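Local coordinates for protein MHC class I antigen (Ctenopharyngodon idella, PDB 5H5Z) that probably presents peptides on the cell surface for immune recognition, as an MHC class I heavy chain paired with beta-2-microglobulin, at residues P19-V24 / Q63-A68. Residues are numbered along the deposited sequence; the frame is centred on the assembly and turned at random.
Sequences PEFTAV and QVLIGA
Strand residues 21-24 pass under helical residues 63-68 with their axes 9.5 Å apart at closest approach and their N-to-C directions 137° apart; the nearest CA pairs are F21 with A68 and A23 with L65. No hydrogen bond links the segments; the side-chain contacts are apolar, with backbone carbonyls of L65 and A68 also beside the F21 ring. With CG anti to the backbone N (chi1 -178°), F21 carries its ring from the strand toward the helix. The closest approach is at the far end of the ring, CZ lying 3.7 Å from A68 CB, while the backbone carbon A68 C sits over one ring face, displaced toward the rim. On the CE2 side the ring meets L65, whose CD2 methyl is 4.3 Å from F21 CE2. The same L65 methyl also reaches A23, with CD2 4.1 Å from A23 CB. Large and small residues thus exchange places: L65 comes down from the helix onto A23, and F21 rises from the strand to A68. Y9 and F72 both make edge-to-face contacts with the F21 ring, and F35 and Y9 of the adjacent strands touch L65, completing a buried core. The other side of the sheet meets beta-2-microglobulin, where T22 and V24 pack on its L55. V64 and A68 also touch the bound peptide, placing this packing beside the groove, in the helix-on-sheet arrangement of the MHC class I alpha 1/alpha 2 platform.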
loop_
_atom_site.group_PDB
_atom_site.type_symbol
_atom_site.label_atom_id
_atom_site.label_comp_id
_atom_site.label_asym_id
_atom_site.label_seq_id
_atom_site.Cartn_x
_atom_site.Cartn_y
_atom_site.Cartn_z
ATOM N N PRO A 19 -7.122 16.691 -4.466
ATOM C CA PRO A 19 -8.175 17.435 -3.765
ATOM C C PRO A 19 -7.748 17.904 -2.374
ATOM O O PRO A 19 -6.709 17.482 -1.867
ATOM C CB PRO A 19 -9.316 16.413 -3.641
ATOM C CG PRO A 19 -8.983 15.314 -4.591
ATOM C CD PRO A 19 -7.489 15.271 -4.632
ATOM N N GLU A 20 -8.558 18.771 -1.765
ATOM C CA GLU A 20 -8.306 19.249 -0.407
ATOM C C GLU A 20 -8.355 18.127 0.621
ATOM O O GLU A 20 -7.618 18.146 1.605
ATOM C CB GLU A 20 -9.325 20.308 -0.016
ATOM C CG GLU A 20 -8.952 21.714 -0.423
ATOM C CD GLU A 20 -9.862 22.741 0.208
ATOM O OE1 GLU A 20 -9.359 23.568 0.996
ATOM O OE2 GLU A 20 -11.079 22.712 -0.073
ATOM N N PHE A 21 -9.236 17.160 0.390
ATOM C CA PHE A 21 -9.430 16.055 1.314
ATOM C C PHE A 21 -9.613 14.766 0.537
ATOM O O PHE A 21 -10.356 14.734 -0.441
ATOM C CB PHE A 21 -10.662 16.316 2.194
ATOM C CG PHE A 21 -10.914 15.254 3.226
ATOM C CD1 PHE A 21 -10.268 15.294 4.455
ATOM C CD2 PHE A 21 -11.815 14.222 2.975
ATOM C CE1 PHE A 21 -10.501 14.322 5.414
ATOM C CE2 PHE A 21 -12.055 13.242 3.932
ATOM C CZ PHE A 21 -11.396 13.293 5.153
ATOM N N THR A 22 -8.928 13.712 0.979
ATOM C CA THR A 22 -9.099 12.367 0.438
ATOM C C THR A 22 -9.228 11.381 1.600
ATOM O O THR A 22 -8.472 11.452 2.569
ATOM C CB THR A 22 -7.900 11.953 -0.451
ATOM O OG1 THR A 22 -7.706 12.921 -1.489
ATOM C CG2 THR A 22 -8.128 10.580 -1.087
ATOM N N ALA A 23 -10.191 10.468 1.510
ATOM C CA ALA A 23 -10.322 9.412 2.503
ATOM C C ALA A 23 -10.356 8.060 1.805
ATOM O O ALA A 23 -11.046 7.894 0.796
ATOM C CB ALA A 23 -11.585 9.612 3.332
ATOM N N VAL A 24 -9.588 7.111 2.337
ATOM C CA VAL A 24 -9.621 5.714 1.884
ATOM C C VAL A 24 -9.916 4.795 3.076
ATOM O O VAL A 24 -9.340 4.955 4.153
ATOM C CB VAL A 24 -8.289 5.317 1.191
ATOM C CG1 VAL A 24 -8.181 3.809 0.987
ATOM C CG2 VAL A 24 -8.133 6.055 -0.134
ATOM N N GLN A 63 -21.967 11.952 4.293
ATOM C CA GLN A 63 -22.216 13.011 5.267
ATOM C C GLN A 63 -21.110 13.121 6.320
ATOM O O GLN A 63 -20.690 14.223 6.659
ATOM C CB GLN A 63 -23.595 12.843 5.924
ATOM C CG GLN A 63 -24.215 14.153 6.375
ATOM C CD GLN A 63 -24.345 15.178 5.249
ATOM O OE1 GLN A 63 -24.288 16.380 5.495
ATOM N NE2 GLN A 63 -24.516 14.707 4.012
ATOM N N VAL A 64 -20.642 11.979 6.821
ATOM C CA VAL A 64 -19.554 11.939 7.802
ATOM C C VAL A 64 -18.288 12.577 7.213
ATOM O O VAL A 64 -17.617 13.400 7.862
ATOM C CB VAL A 64 -19.277 10.485 8.275
ATOM C CG1 VAL A 64 -17.984 10.396 9.076
ATOM C CG2 VAL A 64 -20.438 9.958 9.103
ATOM N N LEU A 65 -17.985 12.228 5.967
ATOM C CA LEU A 65 -16.743 12.684 5.330
ATOM C C LEU A 65 -16.777 14.121 4.809
ATOM O O LEU A 65 -15.729 14.762 4.722
ATOM C CB LEU A 65 -16.276 11.693 4.265
ATOM C CG LEU A 65 -15.937 10.323 4.876
ATOM C CD1 LEU A 65 -15.775 9.244 3.811
ATOM C CD2 LEU A 65 -14.716 10.395 5.792
ATOM N N ILE A 66 -17.970 14.632 4.482
ATOM C CA ILE A 66 -18.118 16.066 4.201
ATOM C C ILE A 66 -17.746 16.829 5.476
ATOM O O ILE A 66 -17.007 17.819 5.423
ATOM C CB ILE A 66 -19.541 16.444 3.723
ATOM C CG1 ILE A 66 -19.815 15.891 2.319
ATOM C CG2 ILE A 66 -19.720 17.956 3.704
ATOM C CD1 ILE A 66 -21.281 15.938 1.918
ATOM N N GLY A 67 -18.235 16.339 6.615
ATOM C CA GLY A 67 -17.868 16.869 7.929
ATOM C C GLY A 67 -16.372 16.788 8.204
ATOM O O GLY A 67 -15.775 17.752 8.688
ATOM N N ALA A 68 -15.770 15.639 7.891
ATOM C CA ALA A 68 -14.320 15.447 8.051
ATOM C C ALA A 68 -13.501 16.440 7.223
ATOM O O ALA A 68 -12.509 16.986 7.708
ATOM C CB ALA A 68 -13.925 14.019 7.713
#